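Long-range contacts in periplasmic binding protein/LacI transcriptional regulator (Brachyspira murdochii, PDB 4KQC), which probably binds carbohydrate between its two lobes as the solute-binding protein of an ABC transporter: residues A[66-71]-A[94-99]; A[88-93]-A[105-110]; A[204-209]-A[243-248]; A[225-230]-A[262-267]. One frame throughout, in Å; residues are numbered along the deposited sequence.

Contact 1: A[66-71]-A[94-99]; sequences IAFAAV and SGILPD
A70 N gives G95 O a fairly straight backbone hydrogen bond (3.0 Å, 166° at the hydrogen). Beside it, G95 CA makes a CA-H...O contact with F68 O at 3.5 Å. A69 and G95 are the nearest pair in the register, their CA atoms 4.2 Å apart. The A70 methyl sits beside the same acceptor, its CB 3.4 Å from G95 O. One ordered water reinforces the join: it donates to A70 O and to G95 O and accepts from S94 OG, 2.7 Å away. G95 O is therefore gripped twice, by a peptide N-H and by the water. S94 OG, set between its own backbone N and carbonyl carbon, is also hydrogen-bonded to K12 NZ. The contact lies just past the carboxyl ends of neighbouring parallel strands 66-68 and 89-92 in one Rossmann-like lobe of the periplasmic binding protein fold, a fold in which the loops leaving these strand ends border the cleft between the lobes. A glycine readily takes the positive phi that G95 has as the chain leaves strand 89-92. Toward strand 66-68, F68 and I96 make the apolar part. With CG anti to the backbone N (chi1 -177°), the F68 ring meets I96 across the gap: F68 CD2 lies 3.8 Å from I96 CG1, the two side chains crossing at about a right angle, and I96 CD1 stands 3.9 Å from F68 O. Over one face of the ring, offset toward its rim, is A70 N. F75 packs edge-to-face with F68, and Q51 of helix 48-60 bonds to A69 O and V71 N.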
loop_
_atom_site.group_PDB
_atom_site.type_symbol
_atom_site.label_atom_id
_atom_site.label_comp_id
_atom_site.label_asym_id
_atom_site.label_seq_id
_atom_site.Cartn_x
_atom_site.Cartn_y
_atom_site.Cartn_z
ATOM N N ILE A 66 -6.731 14.822 -16.570
ATOM C CA ILE A 66 -7.132 13.519 -16.063
ATOM C C ILE A 66 -6.191 13.158 -14.939
ATOM O O ILE A 66 -4.973 13.268 -15.117
ATOM C CB ILE A 66 -7.016 12.438 -17.143
ATOM C CG1 ILE A 66 -8.043 12.740 -18.260
ATOM C CG2 ILE A 66 -7.264 11.011 -16.630
ATOM C CD1 ILE A 66 -7.816 11.924 -19.529
ATOM N N ALA A 67 -6.760 12.685 -13.839
ATOM C CA ALA A 67 -5.991 12.011 -12.774
ATOM C C ALA A 67 -6.384 10.562 -12.791
ATOM O O ALA A 67 -7.606 10.227 -12.853
ATOM C CB ALA A 67 -6.261 12.635 -11.415
ATOM N N PHE A 68 -5.406 9.673 -12.690
ATOM C CA PHE A 68 -5.603 8.251 -12.917
ATOM C C PHE A 68 -4.838 7.356 -11.940
ATOM O O PHE A 68 -3.615 7.589 -11.727
ATOM C CB PHE A 68 -5.185 7.926 -14.371
ATOM C CG PHE A 68 -5.409 6.419 -14.795
ATOM C CD1 PHE A 68 -6.523 5.688 -14.371
ATOM C CD2 PHE A 68 -4.503 5.766 -15.654
ATOM C CE1 PHE A 68 -6.763 4.392 -14.781
ATOM C CE2 PHE A 68 -4.751 4.449 -16.086
ATOM C CZ PHE A 68 -5.859 3.741 -15.631
ATOM N N ALA A 69 -5.545 6.383 -11.351
ATOM C CA ALA A 69 -4.919 5.316 -10.518
ATOM C C ALA A 69 -5.308 4.013 -11.151
ATOM O O ALA A 69 -6.459 3.616 -10.985
ATOM C CB ALA A 69 -5.462 5.356 -9.105
ATOM N N ALA A 70 -4.359 3.353 -11.802
ATOM C CA ALA A 70 -4.660 2.158 -12.638
ATOM C C ALA A 70 -4.801 0.922 -11.720
ATOM O O ALA A 70 -3.968 0.717 -10.839
ATOM C CB ALA A 70 -3.569 1.915 -13.630
ATOM N N VAL A 71 -5.834 0.122 -11.940
ATOM C CA VAL A 71 -5.879 -1.228 -11.388
ATOM C C VAL A 71 -4.890 -2.061 -12.239
ATOM O O VAL A 71 -4.293 -1.554 -13.213
ATOM C CB VAL A 71 -7.306 -1.810 -11.354
ATOM C CG1 VAL A 71 -8.222 -0.994 -10.415
ATOM C CG2 VAL A 71 -7.875 -2.022 -12.740
ATOM N N SER A 94 -1.136 4.364 -6.750
ATOM C CA SER A 94 -0.130 3.670 -7.526
ATOM C C SER A 94 0.029 4.240 -8.938
ATOM O O SER A 94 1.009 3.862 -9.657
ATOM C CB SER A 94 -0.428 2.172 -7.552
ATOM O OG SER A 94 -1.756 1.976 -7.917
ATOM N N GLY A 95 -0.922 5.085 -9.384
ATOM C CA GLY A 95 -0.752 5.833 -10.623
ATOM C C GLY A 95 -0.696 4.936 -11.839
ATOM O O GLY A 95 -1.487 4.013 -11.962
ATOM N N ILE A 96 0.209 5.249 -12.754
ATOM C CA ILE A 96 0.331 4.556 -14.036
ATOM C C ILE A 96 1.639 3.761 -13.945
ATOM O O ILE A 96 2.671 4.313 -13.507
ATOM C CB ILE A 96 0.473 5.552 -15.191
ATOM C CG1 ILE A 96 -0.799 6.320 -15.464
ATOM C CG2 ILE A 96 0.841 4.840 -16.490
ATOM C CD1 ILE A 96 -1.025 7.520 -14.629
ATOM N N LEU A 97 1.632 2.509 -14.331
ATOM C CA LEU A 97 2.900 1.740 -14.268
ATOM C C LEU A 97 3.911 2.410 -15.150
ATOM O O LEU A 97 3.596 2.824 -16.251
ATOM C CB LEU A 97 2.746 0.312 -14.783
ATOM C CG LEU A 97 2.082 -0.733 -13.929
ATOM C CD1 LEU A 97 2.019 -2.050 -14.745
ATOM C CD2 LEU A 97 2.773 -0.945 -12.602
ATOM N N PRO A 98 5.188 2.485 -14.709
ATOM C CA PRO A 98 6.148 3.259 -15.443
ATOM C C PRO A 98 6.343 2.835 -16.892
ATOM O O PRO A 98 6.531 3.658 -17.789
ATOM C CB PRO A 98 7.454 3.056 -14.628
ATOM C CG PRO A 98 6.952 2.873 -13.250
ATOM C CD PRO A 98 5.692 2.073 -13.377
ATOM N N ASP A 99 6.314 1.533 -17.138
ATOM C CA ASP A 99 6.453 1.030 -18.489
ATOM C C ASP A 99 5.239 1.239 -19.376
ATOM O O ASP A 99 5.261 0.849 -20.564
ATOM C CB ASP A 99 6.964 -0.463 -18.496
ATOM C CG ASP A 99 5.908 -1.500 -18.053
ATOM O OD1 ASP A 99 4.710 -1.190 -17.929
ATOM O OD2 ASP A 99 6.316 -2.657 -17.854
HETATM O O HOH W 1 -1.569 1.691 -10.615
#

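Contact 2: A[88-93]-A[105-110]; sequences PLIGFD and VLATAS
Strands 89-92 and 105-110 are parallel neighbours in one lobe's sheet, their axes 4.4 Å apart and 21° askew, and the chain between them forms neither helix nor strand. L106 N donates to L89 O, G91 N to A107 O, A109 N to G91 O and D93 N to A109 O. Because the first two bonds use L106 and A107 in turn, two residues stand against I90 alone, as in a beta bulge, and A107 N is left buried without a partner. At G91 the strands draw together: T108 CG2 lies 3.4 Å from G91 O, and T108 OG1 is 3.7 Å from G91 CA, where no side chain intervenes. L89 CD2 meets V105 CG2 at 3.8 Å, crossing obliquely, while L106 CD1 rests on P88 CB at 3.8 Å and I90 CD1 touches L106 CB and A107 CB. At the far end S110 CB sits 3.2 Å from D93 O, to which a water donates. Helix 273-288 packs against P88, I90 and F92 through A280, L283, A284 and A287, V22 of helix 18-33 also touches F92, and strands 66-68 and 296-297 flank the pair.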
loop_
_atom_site.group_PDB
_atom_site.type_symbol
_atom_site.label_atom_id
_atom_site.label_comp_id
_atom_site.label_asym_id
_atom_site.label_seq_id
_atom_site.Cartn_x
_atom_site.Cartn_y
_atom_site.Cartn_z
ATOM N N PRO A 88 -3.498 16.977 -20.084
ATOM C CA PRO A 88 -2.592 16.761 -18.982
ATOM C C PRO A 88 -3.005 15.563 -18.140
ATOM O O PRO A 88 -4.170 15.422 -17.780
ATOM C CB PRO A 88 -2.712 18.037 -18.174
ATOM C CG PRO A 88 -3.188 19.069 -19.134
ATOM C CD PRO A 88 -3.974 18.367 -20.162
ATOM N N LEU A 89 -2.025 14.715 -17.854
ATOM C CA LEU A 89 -2.230 13.450 -17.154
ATOM C C LEU A 89 -1.421 13.437 -15.846
ATOM O O LEU A 89 -0.216 13.606 -15.882
ATOM C CB LEU A 89 -1.844 12.259 -18.064
ATOM C CG LEU A 89 -2.009 10.889 -17.473
ATOM C CD1 LEU A 89 -3.464 10.548 -17.063
ATOM C CD2 LEU A 89 -1.425 9.862 -18.435
ATOM N N ILE A 90 -2.122 13.148 -14.764
ATOM C CA ILE A 90 -1.552 13.056 -13.411
ATOM C C ILE A 90 -1.799 11.656 -12.937
ATOM O O ILE A 90 -2.938 11.153 -13.050
ATOM C CB ILE A 90 -2.271 14.049 -12.475
ATOM C CG1 ILE A 90 -2.101 15.505 -12.939
ATOM C CG2 ILE A 90 -1.899 13.900 -10.996
ATOM C CD1 ILE A 90 -0.677 15.919 -13.162
ATOM N N GLY A 91 -0.797 11.001 -12.370
ATOM C CA GLY A 91 -1.069 9.759 -11.629
ATOM C C GLY A 91 -1.410 10.057 -10.160
ATOM O O GLY A 91 -0.941 11.071 -9.552
ATOM N N PHE A 92 -2.136 9.153 -9.536
ATOM C CA PHE A 92 -2.305 9.207 -8.115
ATOM C C PHE A 92 -2.400 7.845 -7.488
ATOM O O PHE A 92 -2.704 6.877 -8.152
ATOM C CB PHE A 92 -3.410 10.184 -7.696
ATOM C CG PHE A 92 -4.806 9.706 -7.921
ATOM C CD1 PHE A 92 -5.263 9.550 -9.185
ATOM C CD2 PHE A 92 -5.669 9.457 -6.869
ATOM C CE1 PHE A 92 -6.551 9.160 -9.429
ATOM C CE2 PHE A 92 -6.969 9.062 -7.090
ATOM C CZ PHE A 92 -7.423 8.897 -8.396
ATOM N N ASP A 93 -2.113 7.758 -6.183
ATOM C CA ASP A 93 -1.973 6.422 -5.555
ATOM C C ASP A 93 -0.901 5.624 -6.373
ATOM O O ASP A 93 0.120 6.214 -6.762
ATOM C CB ASP A 93 -3.351 5.719 -5.480
ATOM C CG ASP A 93 -3.345 4.523 -4.592
ATOM O OD1 ASP A 93 -3.281 4.733 -3.341
ATOM O OD2 ASP A 93 -3.353 3.406 -5.109
ATOM N N VAL A 105 2.960 11.175 -18.298
ATOM C CA VAL A 105 2.540 11.424 -16.943
ATOM C C VAL A 105 3.369 12.612 -16.391
ATOM O O VAL A 105 4.552 12.484 -16.188
ATOM C CB VAL A 105 2.667 10.171 -16.046
ATOM C CG1 VAL A 105 2.287 10.537 -14.603
ATOM C CG2 VAL A 105 1.842 9.038 -16.627
ATOM N N LEU A 106 2.697 13.719 -16.111
ATOM C CA LEU A 106 3.381 14.909 -15.669
ATOM C C LEU A 106 3.910 14.883 -14.236
ATOM O O LEU A 106 4.962 15.493 -13.941
ATOM C CB LEU A 106 2.472 16.121 -15.864
ATOM C CG LEU A 106 2.128 16.546 -17.286
ATOM C CD1 LEU A 106 1.000 17.566 -17.270
ATOM C CD2 LEU A 106 3.333 17.180 -17.932
ATOM N N ALA A 107 3.140 14.251 -13.365
ATOM C CA ALA A 107 3.371 14.190 -11.947
ATOM C C ALA A 107 2.403 13.184 -11.361
ATOM O O ALA A 107 1.376 12.856 -11.993
ATOM C CB ALA A 107 3.186 15.544 -11.321
ATOM N N THR A 108 2.748 12.705 -10.161
ATOM C CA THR A 108 1.941 11.731 -9.419
ATOM C C THR A 108 1.889 12.178 -7.967
ATOM O O THR A 108 2.890 12.693 -7.412
ATOM C CB THR A 108 2.576 10.344 -9.532
ATOM O OG1 THR A 108 2.556 9.941 -10.916
ATOM C CG2 THR A 108 1.910 9.319 -8.732
ATOM N N ALA A 109 0.721 12.027 -7.363
ATOM C CA ALA A 109 0.580 12.171 -5.899
ATOM C C ALA A 109 0.389 10.789 -5.248
ATOM O O ALA A 109 -0.597 10.120 -5.521
ATOM C CB ALA A 109 -0.580 13.052 -5.581
ATOM N N SER A 110 1.295 10.391 -4.358
ATOM C CA SER A 110 1.236 9.064 -3.787
ATOM C C SER A 110 2.050 8.916 -2.563
ATOM O O SER A 110 2.918 9.739 -2.307
ATOM C CB SER A 110 1.801 8.040 -4.771
ATOM O OG SER A 110 3.155 8.227 -5.035
HETATM O O HOH W 2 2.833 6.029 -7.430
#

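Contact 3: A[204-209]-A[243-248]; sequences KSVLGI and GDLVVM
L245 opens the contact: its CD2 lies over the V206 carbonyl, 3.3 Å from V206 O, and meets the methyl V206 CG2 at 3.7 Å. L245 CG stands anti to the carbonyl carbon (chi1 -72°), and the other methyl, L245 CD1, faces I209 CD1 at the looser distance of 4.5 Å. Next comes V246, whose N-H points almost straight at L207 O (3.1 Å, 173° at the hydrogen). V246 O answers by accepting from I209 N at 2.9 Å, and G208 CA lies 3.0 Å from V246 O in a short CA-H...O contact, made where G208 has no side chain. The V246 side chain is turned to the sheet face packed by M124, L128 and R131 of helix 113-133. V247 takes the opposite face, together with I209: V247 CG2 lies 4.2 Å from I209 CB, V247 CG1 stands near I209 O, and F220 of helix 214-223 packs on both residues. That helix links strands 208-211 and 246-250, making the whole a beta-alpha-beta crossover in the second lobe. Selenomethionine M248 closes the ladder, its N donating to I209 O at 3.0 Å, while its long side chain leads away to V120. The polar work across these segments is done by peptide groups, and the side chains that meet are aliphatic. The three bonds fit a parallel register pairing G208 with V246 and I209 with V247; their N-H groups and carbonyl acceptors are thus paired within a buried sheet, with further backbone bonds from L207 and G208 to strand 141-146 and from V247 to Q266.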
loop_
_atom_site.group_PDB
_atom_site.type_symbol
_atom_site.label_atom_id
_atom_site.label_comp_id
_atom_site.label_asym_id
_atom_site.label_seq_id
_atom_site.Cartn_x
_atom_site.Cartn_y
_atom_site.Cartn_z
ATOM N N LYS A 204 7.012 -22.579 14.847
ATOM C CA LYS A 204 8.377 -22.134 15.217
ATOM C C LYS A 204 9.321 -22.086 14.008
ATOM O O LYS A 204 10.426 -22.653 14.012
ATOM C CB LYS A 204 8.935 -22.997 16.364
ATOM C CG LYS A 204 8.080 -22.952 17.626
ATOM C CD LYS A 204 8.858 -23.515 18.840
ATOM C CE LYS A 204 7.969 -23.527 20.055
ATOM N NZ LYS A 204 6.964 -24.625 19.953
ATOM N N SER A 205 8.857 -21.417 12.966
ATOM C CA SER A 205 9.596 -21.282 11.717
ATOM C C SER A 205 10.269 -19.943 11.499
ATOM O O SER A 205 11.365 -19.870 10.859
ATOM C CB SER A 205 8.695 -21.557 10.520
ATOM O OG SER A 205 8.124 -22.866 10.591
ATOM N N VAL A 206 9.631 -18.870 11.961
ATOM C CA VAL A 206 10.103 -17.494 11.726
ATOM C C VAL A 206 9.961 -16.687 12.979
ATOM O O VAL A 206 9.239 -17.075 13.919
ATOM C CB VAL A 206 9.375 -16.821 10.545
ATOM C CG1 VAL A 206 9.478 -17.616 9.221
ATOM C CG2 VAL A 206 7.936 -16.569 10.893
ATOM N N LEU A 207 10.668 -15.567 13.055
ATOM C CA LEU A 207 10.502 -14.648 14.194
ATOM C C LEU A 207 9.505 -13.562 13.902
ATOM O O LEU A 207 8.848 -13.044 14.820
ATOM C CB LEU A 207 11.822 -13.935 14.582
ATOM C CG LEU A 207 12.990 -14.734 15.102
ATOM C CD1 LEU A 207 14.176 -13.787 15.423
ATOM C CD2 LEU A 207 12.467 -15.407 16.346
ATOM N N GLY A 208 9.433 -13.168 12.635
ATOM C CA GLY A 208 8.552 -12.018 12.286
ATOM C C GLY A 208 7.990 -12.229 10.911
ATOM O O GLY A 208 8.539 -12.973 10.122
ATOM N N ILE A 209 6.909 -11.513 10.649
ATOM C CA ILE A 209 6.245 -11.544 9.376
ATOM C C ILE A 209 5.806 -10.154 9.022
ATOM O O ILE A 209 5.116 -9.484 9.828
ATOM C CB ILE A 209 5.022 -12.438 9.454
ATOM C CG1 ILE A 209 5.407 -13.891 9.867
ATOM C CG2 ILE A 209 4.303 -12.368 8.120
ATOM C CD1 ILE A 209 4.195 -14.809 10.124
ATOM N N GLY A 243 9.387 -17.730 21.376
ATOM C CA GLY A 243 8.665 -16.530 21.791
ATOM C C GLY A 243 7.471 -16.295 20.886
ATOM O O GLY A 243 6.967 -17.244 20.238
ATOM N N ASP A 244 7.011 -15.054 20.896
ATOM C CA ASP A 244 5.818 -14.678 20.131
ATOM C C ASP A 244 6.202 -14.121 18.763
ATOM O O ASP A 244 7.184 -13.446 18.623
ATOM C CB ASP A 244 5.042 -13.614 20.831
ATOM C CG ASP A 244 4.571 -14.035 22.206
ATOM O OD1 ASP A 244 4.659 -15.222 22.535
ATOM O OD2 ASP A 244 4.080 -13.151 22.903
ATOM N N LEU A 245 5.387 -14.439 17.761
ATOM C CA LEU A 245 5.594 -13.871 16.446
ATOM C C LEU A 245 5.376 -12.373 16.454
ATOM O O LEU A 245 4.434 -11.914 17.103
ATOM C CB LEU A 245 4.634 -14.499 15.425
ATOM C CG LEU A 245 4.921 -15.894 15.036
ATOM C CD1 LEU A 245 3.782 -16.504 14.270
ATOM C CD2 LEU A 245 6.127 -15.944 14.101
ATOM N N VAL A 246 6.264 -11.661 15.786
ATOM C CA VAL A 246 6.153 -10.214 15.564
ATOM C C VAL A 246 5.663 -9.980 14.155
ATOM O O VAL A 246 6.381 -10.218 13.210
ATOM C CB VAL A 246 7.483 -9.464 15.781
ATOM C CG1 VAL A 246 7.290 -7.968 15.565
ATOM C CG2 VAL A 246 8.001 -9.762 17.197
ATOM N N VAL A 247 4.426 -9.542 14.066
ATOM C CA VAL A 247 3.757 -9.388 12.783
ATOM C C VAL A 247 3.378 -7.918 12.591
ATOM O O VAL A 247 2.815 -7.306 13.498
ATOM C CB VAL A 247 2.524 -10.304 12.711
ATOM C CG1 VAL A 247 1.822 -10.166 11.360
ATOM C CG2 VAL A 247 2.888 -11.765 13.015
HETATM N N MSE A 248 3.709 -7.350 11.446
HETATM C CA MSE A 248 3.456 -5.917 11.138
HETATM C C MSE A 248 2.883 -5.834 9.738
HETATM O O MSE A 248 3.352 -6.553 8.865
HETATM C CB MSE A 248 4.751 -5.083 11.301
HETATM C CG MSE A 248 5.165 -5.127 12.778
HETATM SE SE MSE A 248 6.925 -4.289 12.892
HETATM C CE MSE A 248 6.958 -4.397 14.848
#

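Contact 4: A[225-230]-A[262-267]; sequences KSAEAG and NGIIQG. With NO3 (nitrate ion), chain F.
A227 and I264 face one another with different parts of their side chains: the A227 methyl points toward the opposite segment and lands 3.4 Å from G263 O, whereas I264 reaches back with its longer branch. I264 CG1 is anti to its carbonyl carbon (chi1 -58°), and from there it lies 3.7 Å from S226 C. The chain continues nearly extended (chi2 160°), placing I264 CD1 3.7 Å from K225 O. A227 CB and I264 CG1 are the nearest approach of side chain to side chain, at 4.1 Å, so the fit is methyl and methylene against peptide more than apolar group against apolar group. The first side-chain bonds of K225 and S226 lead away from the other segment. No direct hydrogen bond joins the segments; instead a water accepts from A227 N at 2.9 Å and donates to N262 O at 3.2 Å. Each partner has its own local turn. S226 OG accepts from E228 N, an ST turn, and G263, with positive phi, ends helix 254-261 in a Schellman motif. N262, at that helix end, donates from ND2 to O3 of a nitrate ion at 3.1 Å (166° at the hydrogen), an ion probably from the crystallisation liquor. This surface contact thus joins two loops of the second lobe, the one following helix 214-223 and the one leading into strand 267-270. I264 packs inward on F220 and L221 of helix 214-223, A227 touches I235, and backbone bonds tie K225 to N233 and S226 to I235.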
loop_
_atom_site.group_PDB
_atom_site.type_symbol
_atom_site.label_atom_id
_atom_site.label_comp_id
_atom_site.label_asym_id
_atom_site.label_seq_id
_atom_site.Cartn_x
_atom_site.Cartn_y
_atom_site.Cartn_z
ATOM N N LYS A 225 -5.167 -16.427 14.707
ATOM C CA LYS A 225 -6.435 -15.925 15.131
ATOM C C LYS A 225 -6.460 -15.501 16.572
ATOM O O LYS A 225 -7.474 -15.001 17.028
ATOM C CB LYS A 225 -7.527 -17.004 14.887
ATOM C CG LYS A 225 -7.705 -17.320 13.391
ATOM C CD LYS A 225 -8.989 -18.061 13.089
ATOM C CE LYS A 225 -8.805 -19.550 12.989
ATOM N NZ LYS A 225 -10.044 -20.159 12.384
ATOM N N SER A 226 -5.342 -15.637 17.275
ATOM C CA SER A 226 -5.314 -15.288 18.695
ATOM C C SER A 226 -3.936 -14.781 19.082
ATOM O O SER A 226 -2.949 -15.135 18.421
ATOM C CB SER A 226 -5.654 -16.524 19.518
ATOM O OG SER A 226 -5.503 -16.253 20.936
ATOM N N ALA A 227 -3.894 -13.970 20.145
ATOM C CA ALA A 227 -2.634 -13.588 20.796
ATOM C C ALA A 227 -2.684 -13.930 22.298
ATOM O O ALA A 227 -1.981 -13.313 23.127
ATOM C CB ALA A 227 -2.288 -12.137 20.581
ATOM N N GLU A 228 -3.412 -14.985 22.586
ATOM C CA GLU A 228 -3.449 -15.601 23.924
ATOM C C GLU A 228 -2.633 -16.868 24.067
ATOM O O GLU A 228 -2.658 -17.759 23.223
ATOM C CB GLU A 228 -4.892 -15.859 24.330
ATOM C CG GLU A 228 -5.108 -16.484 25.707
ATOM C CD GLU A 228 -4.644 -15.660 26.897
ATOM O OE1 GLU A 228 -4.424 -14.437 26.757
ATOM O OE2 GLU A 228 -4.598 -16.268 28.036
ATOM N N ALA A 229 -1.894 -16.987 25.176
ATOM C CA ALA A 229 -1.144 -18.190 25.424
ATOM C C ALA A 229 -2.059 -19.380 25.541
ATOM O O ALA A 229 -3.105 -19.305 26.207
ATOM C CB ALA A 229 -0.312 -18.052 26.692
ATOM N N GLY A 230 -1.681 -20.453 24.857
ATOM C CA GLY A 230 -2.401 -21.734 24.922
ATOM C C GLY A 230 -3.615 -21.792 24.022
ATOM O O GLY A 230 -4.257 -22.844 23.901
ATOM N N ASN A 262 -6.449 -6.522 19.140
ATOM C CA ASN A 262 -6.372 -7.788 19.837
ATOM C C ASN A 262 -4.953 -8.300 20.050
ATOM O O ASN A 262 -4.800 -9.419 20.558
ATOM C CB ASN A 262 -7.107 -8.841 18.991
ATOM C CG ASN A 262 -8.597 -8.656 18.963
ATOM O OD1 ASN A 262 -9.173 -8.076 19.880
ATOM N ND2 ASN A 262 -9.248 -9.153 17.886
ATOM N N GLY A 263 -3.921 -7.568 19.582
ATOM C CA GLY A 263 -2.551 -7.936 19.824
ATOM C C GLY A 263 -1.909 -8.986 18.928
ATOM O O GLY A 263 -0.802 -9.454 19.199
ATOM N N ILE A 264 -2.627 -9.396 17.858
ATOM C CA ILE A 264 -2.119 -10.332 16.881
ATOM C C ILE A 264 -1.095 -9.658 15.927
ATOM O O ILE A 264 -0.098 -10.236 15.594
ATOM C CB ILE A 264 -3.290 -10.973 16.081
ATOM C CG1 ILE A 264 -4.271 -11.681 17.045
ATOM C CG2 ILE A 264 -2.743 -11.944 15.039
ATOM C CD1 ILE A 264 -5.628 -11.901 16.460
ATOM N N ILE A 265 -1.367 -8.407 15.574
ATOM C CA ILE A 265 -0.489 -7.630 14.710
ATOM C C ILE A 265 0.007 -6.481 15.570
ATOM O O ILE A 265 -0.806 -5.802 16.219
ATOM C CB ILE A 265 -1.254 -7.138 13.428
ATOM C CG1 ILE A 265 -1.655 -8.327 12.583
ATOM C CG2 ILE A 265 -0.431 -6.123 12.665
ATOM C CD1 ILE A 265 -2.492 -7.969 11.360
ATOM N N GLN A 266 1.325 -6.273 15.616
ATOM C CA GLN A 266 1.911 -5.288 16.522
ATOM C C GLN A 266 1.651 -3.873 16.051
ATOM O O GLN A 266 1.530 -2.964 16.864
ATOM C CB GLN A 266 3.411 -5.526 16.739
ATOM C CG GLN A 266 3.740 -6.852 17.405
ATOM C CD GLN A 266 2.763 -7.175 18.549
ATOM O OE1 GLN A 266 1.904 -8.091 18.462
ATOM N NE2 GLN A 266 2.835 -6.360 19.602
ATOM N N GLY A 267 1.544 -3.665 14.746
ATOM C CA GLY A 267 1.374 -2.313 14.223
ATOM C C GLY A 267 1.454 -2.409 12.716
ATOM O O GLY A 267 1.904 -3.461 12.184
HETATM N N NO3 F . -12.937 -7.832 17.132
HETATM O O1 NO3 F . -12.634 -6.938 17.924
HETATM O O2 NO3 F . -13.958 -7.640 16.182
HETATM O O3 NO3 F . -12.270 -9.058 17.175
HETATM O O HOH W 3 -6.140 -12.268 21.010
#

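Overall arrangement
The four contacts fall into two pairs, one in each lobe, on opposite sides of the chain's centre; the centres of contacts 1 and 3 are 35 Å apart. Contacts 1 and 2 share a sheet, where strand 66-68 is hydrogen-bonded directly to strand 89-92. Contacts 3 and 4 meet where V247 O lies 2.8 Å from Q266 N, a probable hydrogen bond, and F220 serves both. Contacts 2 and 3 are parallel strand ladders, the latter the more buried. Contact 1, at strand ends, combines one backbone hydrogen bond, a water bridge and the F68-I96 packing, whereas contact 4, at the surface, relies on water and van der Waals packing alone.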